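PDB 6KXD: ketosynthase from Streptomyces sp. MSC090213JE08, which probably catalyses the chain-extending condensation of malonyl-ACP with an acyl-ACP in the highly reducing type II polyketide synthase that makes ishigamide. Local coordinates for residues 107-113 with 193-198; 234-238 with 343-347; 274-278 with 314-319; 280-285 with 400-404; 66-71 with 151-157. All coordinates share one frame. Numbering follows the deposited sequence.

Contact 1 (107-113 with 193-198); sequences ITVGTTD and LCGGAD
Residues 107-110 and 193-198 run as neighbouring parallel strands, axes 4.0 Å apart at closest and crossing at -31°, in the N-terminal half of a thiolase fold. Ile-107 pairs with Leu-193, Thr-108 with Cys-194, Val-109 with Gly-195 and Gly-110 with Gly-196. Four backbone hydrogen bonds fix this register: Thr-108 N to Leu-193 O (2.8 Å), Gly-195 N to Thr-108 O (2.9 Å), Gly-110 N to Gly-195 O (2.7 Å) and Ala-197 N to Gly-110 O (2.9 Å). Gly-110 CA and Gly-196 CA come to 3.9 Å. Ile-107 (m, t), Val-109 (t) and Leu-193 share the face covered by helix 147-156; Val-109 CG1 also lies 4.0 Å from Ala-197 CB. On the other face Thr-108 CG2 meets Cys-194 SG at 3.5 Å. Past the pairing, Thr-111 OG1 donates to Ala-197 O (2.8 Å), while Asp-113 OD1 salt-bridges Lys-203. The carboxylate of Asp-198 (chi1 -126°) holds the chain at Thr-112 and Asp-113: its OD2 accepts Thr-112 N at 2.7 Å and Asp-113 N at 3.1 Å.

Contact 2 (234-238 with 343-347); sequences GAGIL and ALGAI
Strand 234-238 passes across helix 343-347 at 53°, the short axes approaching to 7.3 Å, with no hydrogen bond between them. Gly-234 opens the strand at phi 129°, psi -169°, where a CB would jam against the preceding carbonyl. Ala-235 points its methyl away toward helix 77-93, but its O lies 3.6 Å from Leu-344 CD2. Gly-236 is the point of closest backbone approach, its CA 5.0 Å from Leu-344 CA; the helix sits so close that a CB here would come within about 3.2 Å of Leu-344 N. Gly-236 O rests 3.5 Å from Ala-343 CB, and Gly-236 CA 3.7 Å from Ile-347 CD1. Ile-237 again turns away, its N 3.9 Å from Ile-347 CD1. Leu-238 (m, p) points toward the helix and fills the far end: CG is 3.7 Å from Ile-347 CG1 and CD2 4.0 Å from Ala-346 CB. Leu-344 and Ile-347, both m, t, also reach strand 10-19, so the helix lies on two neighbouring strands. Helix 341-355, buried against the sheet in this way, is one of the helices that make up the central alpha layer of the five-layered alpha-beta-alpha-beta-alpha thiolase fold.

Contact 3 (274-278 with 314-319); sequences RDGIA and AAIVDV
Two helices of the C-terminal half of the thiolase fold pack against each other here, with an apolar interior side and a salt bridge at the solvent edge. Both lie on the same side of the sheet: Ile-277 touches Ser-393 and Ile-316 touches Asn-391, residues of strand 387-394. Segments 274-278 and 314-319 are regular alpha-helix and cross at -54°, their axes 8.2 Å apart at closest. Small residues permit this tight approach, and the CA atoms of Ala-278 and Ala-315 come within 4.8 Å. The methyl of Ala-315 fits into the first turn of 274-278: its CB is 3.3 Å from Arg-274 O, 3.7 Å from Ile-277 CB and 4.1 Å from Ala-278 CB. One turn on, Val-319 (t) sets CG2 3.7 Å from Ala-278 CB. Arg-274 stretches across the solvent-facing side with all its chi angles near 180°, its CD 3.8 Å from Ala-314 CB, whose methyl lies over one face of the guanidinium. Asp-318 (m) meets the edge of that group in a two-pronged salt bridge, in which Arg-274 NE donates to Asp-318 OD2 at 2.8 Å and Arg-274 NH2 to Asp-318 OD1 at 2.7 Å.

Contact 4 (280-285 with 400-404); sequences GIRLAL and AVLIL
Val-401, Ala-284 and Ile-403 carry most of this buried contact, in which helix 280-285 lies along strand 400-404 at -32°, the axes 7.4 Å apart at closest. Alternate strand residues Val-401 and Ile-403 point toward the helix, whereas Ala-400 and Leu-402 point away from it. Ala-284 faces the strand between them: its CB is 3.5 Å from Val-401 O, 3.7 Å from Val-401 CG1 and 3.9 Å from Ile-403 CG1. Val-401 (t) turns CG2 to the preceding turn, 3.8 Å from Gly-280 C and 3.9 Å from Ile-281 CG1. Ile-403 (m, m) extends CD1 to Leu-285 CD2 at 3.9 Å, while its CG1 is 3.7 Å from Ala-284 O. Strand 398-405 runs between strands 255-264 and 387-394, so the helix belongs to the outer layer over the C-terminal sheet of the thiolase fold. No hydrogen bond joins the segments; they are held by apolar burial and van der Waals packing of Val-401 and Ile-403 against Gly-280, Ala-284 and the flanking Ile-281 and Leu-285.

Contact 5 (66-71 with 151-157); sequences WIHHVP and VIARELR
Glu-155, in the last turn of helix 151-156, takes chi1 t and chi2 p, a bend that carries its carboxylate to the irregular loop 66-71. Three successive backbone NH groups converge on it: His-68 N donates to Glu-155 OE2 at 2.7 Å, His-69 N to Glu-155 OE1 at 2.8 Å and Val-70 N to Glu-155 OE1 at 3.0 Å. OE2 also salt-bridges Arg-87 of helix 77-93. The His-69 side chain (m, chi2 132°) also points toward the helix, its ND1 donating to Glu-155 O at 2.9 Å. The helix ends there in a Schellman motif, with Arg-157 at positive phi (61°); in this thiolase fold helix 147-156 helps cover the outer face of the N-terminal sheet, at the border with the partner subunit. Val-70 (t) points into the contact, CG2 3.7 Å from both Val-151 O and Arg-154 CB, with CG1 over one face of the Arg-154 guanidinium. Arg-154 turns at chi3 (p), and its NH2, 4.0 Å from Pro-71 CD, salt-bridges Asp-74. Arg-157 coils through three m rotamers, passes His-69 ND1 with its CG at 4.2 Å, and forms a salt bridge to Asp-262 of the partner subunit.

Contacts 2 and 4 are buried throughout and contact 1 nearly so, whereas contacts 3 and 5 lie toward the surface on opposite sides of the chain's centre, about 41 Å apart between centres. Contacts 1 and 2 share a sheet: strands 191-198 and 234-242 are neighbours, and Ala-343 CB packs 3.4 Å from Gly-196 N. Ala-346 then touches Leu-402 and Leu-404, so the helix of contact 2 bridges toward contact 4. Contacts 3 and 4 both use helix 274-288, and contact 5 meets contact 1 through Ile-152. Backbone pairing ending in a buried Asp-198 carboxylate dominates contact 1, apolar packing contacts 2 and 4; contacts 3 and 5 add charged side chains near the surface.

Contact 1 (107-113 with 193-198)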
# COMPACT_ATOMS: atom_id res chain seq x y z
N ILE A 107 3.89 -5.34 -10.30
CA ILE A 107 3.33 -6.30 -9.38
C ILE A 107 2.87 -5.50 -8.17
O ILE A 107 3.68 -4.91 -7.51
CB ILE A 107 4.35 -7.36 -8.97
CG1 ILE A 107 4.84 -8.16 -10.17
CG2 ILE A 107 3.78 -8.24 -7.87
CD1 ILE A 107 5.93 -9.15 -9.81
N THR A 108 1.58 -5.48 -7.94
CA THR A 108 1.03 -4.64 -6.90
C THR A 108 0.01 -5.49 -6.15
O THR A 108 -0.95 -5.99 -6.76
CB THR A 108 0.56 -3.31 -7.49
OG1 THR A 108 -0.06 -2.54 -6.47
CG2 THR A 108 -0.38 -3.50 -8.65
N VAL A 109 0.36 -5.73 -4.89
CA VAL A 109 -0.35 -6.56 -3.98
C VAL A 109 -0.85 -5.66 -2.86
O VAL A 109 -0.09 -4.99 -2.20
CB VAL A 109 0.51 -7.68 -3.39
CG1 VAL A 109 -0.31 -8.50 -2.42
CG2 VAL A 109 1.08 -8.57 -4.48
N GLY A 110 -2.15 -5.73 -2.63
CA GLY A 110 -2.77 -5.03 -1.54
C GLY A 110 -2.70 -5.85 -0.27
O GLY A 110 -2.72 -7.06 -0.33
N THR A 111 -2.67 -5.19 0.88
CA THR A 111 -2.76 -5.89 2.14
C THR A 111 -3.30 -4.98 3.23
O THR A 111 -3.10 -3.76 3.19
CB THR A 111 -1.42 -6.46 2.59
OG1 THR A 111 -1.75 -7.49 3.52
CG2 THR A 111 -0.51 -5.48 3.27
N THR A 112 -3.94 -5.60 4.24
CA THR A 112 -4.34 -4.84 5.43
C THR A 112 -3.30 -5.03 6.52
O THR A 112 -2.82 -4.09 7.09
CB THR A 112 -5.73 -5.28 5.91
OG1 THR A 112 -6.68 -5.01 4.87
CG2 THR A 112 -6.13 -4.64 7.22
N ASP A 113 -3.02 -6.32 6.81
CA ASP A 113 -2.30 -6.76 7.99
C ASP A 113 -0.96 -7.40 7.63
O ASP A 113 -0.07 -7.42 8.46
CB ASP A 113 -3.13 -7.75 8.80
CG ASP A 113 -4.35 -7.08 9.40
OD1 ASP A 113 -4.16 -6.00 10.02
OD2 ASP A 113 -5.46 -7.59 9.17
N LEU A 193 0.57 -7.74 -12.53
CA LEU A 193 0.03 -8.70 -11.61
C LEU A 193 -0.46 -7.94 -10.39
O LEU A 193 0.33 -7.40 -9.63
CB LEU A 193 1.10 -9.72 -11.20
CG LEU A 193 1.90 -10.32 -12.36
CD1 LEU A 193 2.87 -11.39 -11.87
CD2 LEU A 193 0.94 -10.87 -13.40
N CYS A 194 -1.78 -7.92 -10.23
CA CYS A 194 -2.39 -7.08 -9.26
C CYS A 194 -3.33 -7.89 -8.38
O CYS A 194 -4.03 -8.73 -8.85
CB CYS A 194 -3.24 -6.04 -9.96
SG CYS A 194 -2.26 -5.11 -11.15
N GLY A 195 -3.36 -7.56 -7.10
CA GLY A 195 -4.39 -8.12 -6.27
C GLY A 195 -4.20 -7.73 -4.83
O GLY A 195 -3.90 -6.59 -4.48
N GLY A 196 -4.39 -8.72 -3.97
CA GLY A 196 -4.28 -8.53 -2.56
C GLY A 196 -4.20 -9.86 -1.87
O GLY A 196 -4.52 -10.89 -2.47
N ALA A 197 -3.70 -9.80 -0.66
CA ALA A 197 -3.35 -10.96 0.13
C ALA A 197 -3.39 -10.57 1.60
O ALA A 197 -2.95 -9.48 1.94
CB ALA A 197 -1.96 -11.42 -0.20
N ASP A 198 -3.89 -11.47 2.44
CA ASP A 198 -3.78 -11.31 3.84
C ASP A 198 -3.90 -12.68 4.52
O ASP A 198 -4.31 -13.63 3.88
CB ASP A 198 -4.88 -10.42 4.39
CG ASP A 198 -4.27 -9.28 5.18
OD1 ASP A 198 -3.50 -9.57 6.15
OD2 ASP A 198 -4.52 -8.16 4.74

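Contact 2 (234-238 with 343-347)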
# COMPACT_ATOMS: atom_id res chain seq x y z
N GLY A 234 -6.54 -14.93 2.48
CA GLY A 234 -6.38 -15.47 1.17
C GLY A 234 -5.67 -14.50 0.26
O GLY A 234 -5.09 -13.56 0.69
N ALA A 235 -5.68 -14.81 -1.03
CA ALA A 235 -5.06 -13.95 -2.00
C ALA A 235 -5.84 -14.07 -3.30
O ALA A 235 -6.30 -15.16 -3.70
CB ALA A 235 -3.62 -14.35 -2.16
N GLY A 236 -6.00 -12.93 -3.96
CA GLY A 236 -6.40 -12.91 -5.30
C GLY A 236 -5.40 -12.13 -6.11
O GLY A 236 -5.03 -11.03 -5.71
N ILE A 237 -4.96 -12.75 -7.20
CA ILE A 237 -4.06 -12.09 -8.13
C ILE A 237 -4.70 -12.13 -9.50
O ILE A 237 -5.12 -13.21 -9.97
CB ILE A 237 -2.66 -12.70 -8.11
CG1 ILE A 237 -2.03 -12.62 -6.71
CG2 ILE A 237 -1.78 -12.03 -9.13
CD1 ILE A 237 -1.65 -11.20 -6.29
N LEU A 238 -4.71 -10.96 -10.13
CA LEU A 238 -5.23 -10.79 -11.44
C LEU A 238 -4.08 -10.45 -12.38
O LEU A 238 -3.24 -9.61 -12.06
CB LEU A 238 -6.27 -9.67 -11.44
CG LEU A 238 -7.52 -9.93 -10.61
CD1 LEU A 238 -7.29 -9.55 -9.16
CD2 LEU A 238 -8.71 -9.16 -11.16
N ALA A 343 -9.73 -7.85 -4.05
CA ALA A 343 -9.11 -8.56 -5.13
C ALA A 343 -9.93 -9.82 -5.45
O ALA A 343 -10.24 -10.07 -6.62
CB ALA A 343 -7.70 -8.92 -4.79
N LEU A 344 -10.29 -10.55 -4.38
CA LEU A 344 -11.21 -11.72 -4.48
C LEU A 344 -12.58 -11.27 -5.00
O LEU A 344 -13.11 -11.91 -5.88
CB LEU A 344 -11.30 -12.44 -3.14
CG LEU A 344 -10.03 -13.21 -2.77
CD1 LEU A 344 -10.05 -13.69 -1.32
CD2 LEU A 344 -9.76 -14.35 -3.76
N GLY A 345 -13.06 -10.10 -4.59
CA GLY A 345 -14.27 -9.51 -5.20
C GLY A 345 -14.12 -9.22 -6.67
O GLY A 345 -15.03 -9.52 -7.50
N ALA A 346 -12.99 -8.60 -7.06
CA ALA A 346 -12.73 -8.34 -8.45
C ALA A 346 -12.78 -9.63 -9.28
O ALA A 346 -13.27 -9.61 -10.41
CB ALA A 346 -11.38 -7.66 -8.61
N ILE A 347 -12.17 -10.70 -8.76
CA ILE A 347 -12.11 -11.94 -9.51
C ILE A 347 -13.54 -12.49 -9.64
O ILE A 347 -13.95 -12.88 -10.72
CB ILE A 347 -11.14 -12.94 -8.88
CG1 ILE A 347 -9.71 -12.43 -8.99
CG2 ILE A 347 -11.26 -14.32 -9.55
CD1 ILE A 347 -8.71 -13.24 -8.21

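Contact 3 (274-278 with 314-319)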
# COMPACT_ATOMS: atom_id res chain seq x y z
N ARG A 274 -20.93 8.12 3.38
CA ARG A 274 -21.81 7.96 2.27
C ARG A 274 -21.32 8.75 1.03
O ARG A 274 -21.32 8.27 -0.09
CB ARG A 274 -23.19 8.43 2.77
CG ARG A 274 -24.26 8.55 1.70
CD ARG A 274 -25.47 9.12 2.43
NE ARG A 274 -26.49 9.53 1.49
CZ ARG A 274 -27.71 9.89 1.85
NH1 ARG A 274 -28.04 9.97 3.13
NH2 ARG A 274 -28.61 10.16 0.92
N ASP A 275 -21.03 10.04 1.25
CA ASP A 275 -20.60 10.97 0.16
C ASP A 275 -19.31 10.45 -0.48
O ASP A 275 -19.15 10.46 -1.71
CB ASP A 275 -20.43 12.40 0.70
CG ASP A 275 -21.76 13.09 1.03
OD1 ASP A 275 -22.84 12.45 0.87
OD2 ASP A 275 -21.70 14.28 1.43
N GLY A 276 -18.40 9.98 0.39
CA GLY A 276 -17.12 9.45 -0.04
C GLY A 276 -17.28 8.22 -0.93
O GLY A 276 -16.72 8.11 -2.03
N ILE A 277 -18.11 7.27 -0.49
CA ILE A 277 -18.38 6.09 -1.33
C ILE A 277 -19.04 6.53 -2.65
O ILE A 277 -18.69 6.07 -3.72
CB ILE A 277 -19.24 5.06 -0.59
CG1 ILE A 277 -18.57 4.60 0.71
CG2 ILE A 277 -19.55 3.87 -1.51
CD1 ILE A 277 -19.41 3.68 1.53
N ALA A 278 -20.03 7.42 -2.57
CA ALA A 278 -20.75 7.84 -3.75
C ALA A 278 -19.78 8.50 -4.75
O ALA A 278 -19.81 8.23 -5.93
CB ALA A 278 -21.90 8.77 -3.35
N ALA A 314 -26.83 3.55 1.10
CA ALA A 314 -27.24 4.94 0.93
C ALA A 314 -26.44 5.55 -0.22
O ALA A 314 -26.98 6.31 -0.99
CB ALA A 314 -27.05 5.70 2.22
N ALA A 315 -25.14 5.21 -0.33
CA ALA A 315 -24.30 5.80 -1.34
C ALA A 315 -24.71 5.30 -2.71
O ALA A 315 -24.68 6.04 -3.72
CB ALA A 315 -22.85 5.48 -1.03
N ILE A 316 -24.99 3.99 -2.76
CA ILE A 316 -25.41 3.34 -3.98
C ILE A 316 -26.72 4.00 -4.47
O ILE A 316 -26.83 4.35 -5.64
CB ILE A 316 -25.54 1.81 -3.77
CG1 ILE A 316 -24.15 1.16 -3.67
CG2 ILE A 316 -26.34 1.18 -4.91
CD1 ILE A 316 -24.15 -0.25 -3.12
N VAL A 317 -27.65 4.18 -3.55
CA VAL A 317 -28.95 4.77 -3.89
C VAL A 317 -28.75 6.24 -4.29
O VAL A 317 -29.41 6.73 -5.22
CB VAL A 317 -29.95 4.60 -2.73
CG1 VAL A 317 -31.23 5.40 -2.96
CG2 VAL A 317 -30.28 3.14 -2.47
N ASP A 318 -27.82 6.96 -3.64
CA ASP A 318 -27.49 8.31 -4.08
C ASP A 318 -27.08 8.33 -5.55
O ASP A 318 -27.50 9.21 -6.28
CB ASP A 318 -26.32 8.95 -3.32
CG ASP A 318 -26.69 9.48 -1.96
OD1 ASP A 318 -27.90 9.53 -1.66
OD2 ASP A 318 -25.75 9.83 -1.22
N VAL A 319 -26.23 7.38 -5.96
CA VAL A 319 -25.66 7.44 -7.24
C VAL A 319 -26.64 6.94 -8.30
O VAL A 319 -26.65 7.42 -9.42
CB VAL A 319 -24.34 6.64 -7.30
CG1 VAL A 319 -23.91 6.40 -8.73
CG2 VAL A 319 -23.26 7.33 -6.48

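Contact 4 (280-285 with 400-404)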
# COMPACT_ATOMS: atom_id res chain seq x y z
N GLY A 280 -16.58 7.94 -5.11
CA GLY A 280 -15.79 6.87 -5.68
C GLY A 280 -16.52 6.14 -6.79
O GLY A 280 -15.98 5.90 -7.86
N ILE A 281 -17.79 5.83 -6.54
CA ILE A 281 -18.61 5.16 -7.56
C ILE A 281 -18.68 6.06 -8.79
O ILE A 281 -18.42 5.61 -9.89
CB ILE A 281 -19.99 4.76 -7.00
CG1 ILE A 281 -19.86 3.76 -5.86
CG2 ILE A 281 -20.88 4.22 -8.11
CD1 ILE A 281 -21.15 3.49 -5.12
N ARG A 282 -18.99 7.35 -8.59
CA ARG A 282 -19.17 8.23 -9.72
C ARG A 282 -17.87 8.37 -10.50
O ARG A 282 -17.89 8.44 -11.71
CB ARG A 282 -19.67 9.62 -9.31
CG ARG A 282 -21.06 9.64 -8.70
CD ARG A 282 -21.53 11.05 -8.39
NE ARG A 282 -22.69 11.07 -7.51
CZ ARG A 282 -23.94 11.00 -7.92
NH1 ARG A 282 -24.21 10.79 -9.20
NH2 ARG A 282 -24.93 11.17 -7.06
N LEU A 283 -16.74 8.44 -9.80
CA LEU A 283 -15.43 8.57 -10.46
C LEU A 283 -15.13 7.34 -11.32
O LEU A 283 -14.62 7.44 -12.46
CB LEU A 283 -14.36 8.77 -9.39
CG LEU A 283 -14.29 10.19 -8.83
CD1 LEU A 283 -13.47 10.23 -7.55
CD2 LEU A 283 -13.72 11.15 -9.87
N ALA A 284 -15.48 6.18 -10.79
CA ALA A 284 -15.28 4.94 -11.43
C ALA A 284 -16.13 4.85 -12.71
O ALA A 284 -15.65 4.43 -13.78
CB ALA A 284 -15.61 3.82 -10.47
N LEU A 285 -17.39 5.26 -12.60
CA LEU A 285 -18.26 5.22 -13.78
C LEU A 285 -17.71 6.18 -14.85
O LEU A 285 -17.65 5.84 -16.01
CB LEU A 285 -19.69 5.56 -13.36
CG LEU A 285 -20.33 4.63 -12.32
CD1 LEU A 285 -21.68 5.18 -11.89
CD2 LEU A 285 -20.47 3.21 -12.81
N ALA A 400 -12.21 2.70 -3.10
CA ALA A 400 -11.84 2.34 -4.43
C ALA A 400 -12.96 1.49 -5.04
O ALA A 400 -13.36 0.49 -4.47
CB ALA A 400 -10.55 1.56 -4.44
N VAL A 401 -13.37 1.88 -6.23
CA VAL A 401 -14.43 1.23 -6.98
C VAL A 401 -13.88 0.88 -8.35
O VAL A 401 -13.26 1.72 -9.01
CB VAL A 401 -15.65 2.17 -7.06
CG1 VAL A 401 -16.75 1.50 -7.87
CG2 VAL A 401 -16.11 2.57 -5.68
N LEU A 402 -14.04 -0.39 -8.73
CA LEU A 402 -13.53 -0.93 -9.94
C LEU A 402 -14.70 -1.37 -10.83
O LEU A 402 -15.65 -1.95 -10.31
CB LEU A 402 -12.66 -2.13 -9.57
CG LEU A 402 -12.15 -3.00 -10.71
CD1 LEU A 402 -11.06 -2.28 -11.48
CD2 LEU A 402 -11.66 -4.34 -10.17
N ILE A 403 -14.58 -1.05 -12.12
CA ILE A 403 -15.57 -1.40 -13.13
C ILE A 403 -14.89 -2.31 -14.15
O ILE A 403 -13.91 -1.90 -14.80
CB ILE A 403 -16.18 -0.18 -13.83
CG1 ILE A 403 -16.65 0.93 -12.89
CG2 ILE A 403 -17.30 -0.63 -14.76
CD1 ILE A 403 -17.75 0.57 -11.93
N LEU A 404 -15.44 -3.53 -14.25
CA LEU A 404 -15.09 -4.52 -15.23
C LEU A 404 -16.23 -4.68 -16.24
O LEU A 404 -17.38 -4.39 -15.92
CB LEU A 404 -14.84 -5.83 -14.49
CG LEU A 404 -13.71 -5.81 -13.45
CD1 LEU A 404 -13.58 -7.16 -12.78
CD2 LEU A 404 -12.40 -5.42 -14.09

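Contact 5 (66-71 with 151-157)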
# COMPACT_ATOMS: atom_id res chain seq x y z
N TRP A 66 2.58 -24.58 -5.49
CA TRP A 66 2.64 -23.29 -6.18
C TRP A 66 4.04 -22.67 -6.13
O TRP A 66 4.45 -21.97 -7.09
CB TRP A 66 1.63 -22.35 -5.52
CG TRP A 66 0.37 -23.04 -5.12
CD1 TRP A 66 -0.05 -23.38 -3.86
CD2 TRP A 66 -0.65 -23.49 -6.01
NE1 TRP A 66 -1.27 -23.98 -3.90
CE2 TRP A 66 -1.65 -24.10 -5.21
CE3 TRP A 66 -0.81 -23.46 -7.40
CZ2 TRP A 66 -2.81 -24.63 -5.77
CZ3 TRP A 66 -1.94 -24.02 -7.95
CH2 TRP A 66 -2.92 -24.60 -7.15
N ILE A 67 4.71 -22.87 -5.00
CA ILE A 67 5.92 -22.16 -4.66
C ILE A 67 7.10 -23.10 -4.86
O ILE A 67 7.15 -24.18 -4.27
CB ILE A 67 5.88 -21.60 -3.24
CG1 ILE A 67 4.65 -20.70 -3.08
CG2 ILE A 67 7.15 -20.85 -2.92
CD1 ILE A 67 4.44 -20.23 -1.68
N HIS A 68 8.02 -22.65 -5.71
CA HIS A 68 9.12 -23.50 -6.19
C HIS A 68 10.48 -22.94 -5.80
O HIS A 68 11.44 -23.74 -5.56
CB HIS A 68 9.00 -23.66 -7.71
CG HIS A 68 7.83 -24.46 -8.13
ND1 HIS A 68 7.84 -25.84 -8.12
CD2 HIS A 68 6.63 -24.08 -8.60
CE1 HIS A 68 6.68 -26.28 -8.52
NE2 HIS A 68 5.92 -25.23 -8.82
N HIS A 69 10.61 -21.60 -5.82
CA HIS A 69 11.89 -20.94 -5.83
C HIS A 69 12.17 -20.25 -4.52
O HIS A 69 13.26 -20.24 -4.10
CB HIS A 69 11.99 -19.91 -6.96
CG HIS A 69 11.92 -20.56 -8.28
ND1 HIS A 69 11.10 -20.11 -9.30
CD2 HIS A 69 12.59 -21.64 -8.74
CE1 HIS A 69 11.28 -20.88 -10.34
NE2 HIS A 69 12.16 -21.84 -10.02
N VAL A 70 11.16 -19.59 -3.95
CA VAL A 70 11.36 -18.81 -2.78
C VAL A 70 11.26 -19.75 -1.59
O VAL A 70 10.25 -20.41 -1.42
CB VAL A 70 10.30 -17.70 -2.70
CG1 VAL A 70 10.46 -16.92 -1.41
CG2 VAL A 70 10.38 -16.77 -3.90
N PRO A 71 12.25 -19.81 -0.68
CA PRO A 71 12.09 -20.57 0.55
C PRO A 71 10.86 -20.08 1.32
O PRO A 71 10.67 -18.88 1.42
CB PRO A 71 13.34 -20.27 1.37
CG PRO A 71 14.35 -19.84 0.34
CD PRO A 71 13.56 -19.18 -0.76
N VAL A 151 8.33 -10.77 -3.26
CA VAL A 151 8.50 -12.24 -3.32
C VAL A 151 7.87 -12.82 -4.58
O VAL A 151 8.31 -13.88 -5.00
CB VAL A 151 7.96 -12.99 -2.09
CG1 VAL A 151 8.83 -12.77 -0.88
CG2 VAL A 151 6.50 -12.64 -1.85
N ILE A 152 6.79 -12.23 -5.09
CA ILE A 152 6.19 -12.66 -6.31
C ILE A 152 7.23 -12.52 -7.42
O ILE A 152 7.34 -13.41 -8.26
CB ILE A 152 4.93 -11.89 -6.67
CG1 ILE A 152 3.83 -12.20 -5.65
CG2 ILE A 152 4.53 -12.19 -8.11
CD1 ILE A 152 2.64 -11.33 -5.75
N ALA A 153 7.92 -11.37 -7.43
CA ALA A 153 8.89 -11.15 -8.49
C ALA A 153 9.97 -12.23 -8.38
O ALA A 153 10.49 -12.77 -9.40
CB ALA A 153 9.48 -9.76 -8.45
N ARG A 154 10.36 -12.49 -7.14
CA ARG A 154 11.38 -13.50 -6.85
C ARG A 154 10.95 -14.86 -7.38
O ARG A 154 11.71 -15.56 -8.07
CB ARG A 154 11.67 -13.57 -5.35
CG ARG A 154 12.51 -12.41 -4.85
CD ARG A 154 12.89 -12.58 -3.41
NE ARG A 154 13.68 -13.77 -3.19
CZ ARG A 154 13.85 -14.34 -2.00
NH1 ARG A 154 13.35 -13.75 -0.93
NH2 ARG A 154 14.52 -15.47 -1.88
N GLU A 155 9.75 -15.28 -7.01
CA GLU A 155 9.24 -16.60 -7.40
C GLU A 155 9.07 -16.73 -8.93
O GLU A 155 9.37 -17.79 -9.52
CB GLU A 155 7.91 -16.83 -6.70
CG GLU A 155 7.25 -18.12 -7.09
CD GLU A 155 7.99 -19.40 -6.70
OE1 GLU A 155 8.92 -19.33 -5.88
OE2 GLU A 155 7.60 -20.47 -7.25
N LEU A 156 8.61 -15.67 -9.60
CA LEU A 156 8.35 -15.76 -11.01
C LEU A 156 9.58 -15.34 -11.84
O LEU A 156 9.48 -15.35 -13.09
CB LEU A 156 7.11 -14.94 -11.35
CG LEU A 156 5.85 -15.44 -10.64
CD1 LEU A 156 4.67 -14.57 -11.00
CD2 LEU A 156 5.60 -16.89 -10.98
N ARG A 157 10.68 -15.00 -11.17
CA ARG A 157 11.95 -14.66 -11.78
C ARG A 157 11.81 -13.43 -12.68
O ARG A 157 12.25 -13.42 -13.82
CB ARG A 157 12.47 -15.88 -12.55
CG ARG A 157 12.71 -17.09 -11.66
CD ARG A 157 13.85 -16.86 -10.70
NE ARG A 157 15.09 -16.59 -11.41
CZ ARG A 157 16.18 -16.07 -10.87
NH1 ARG A 157 16.21 -15.79 -9.58
NH2 ARG A 157 17.23 -15.81 -11.64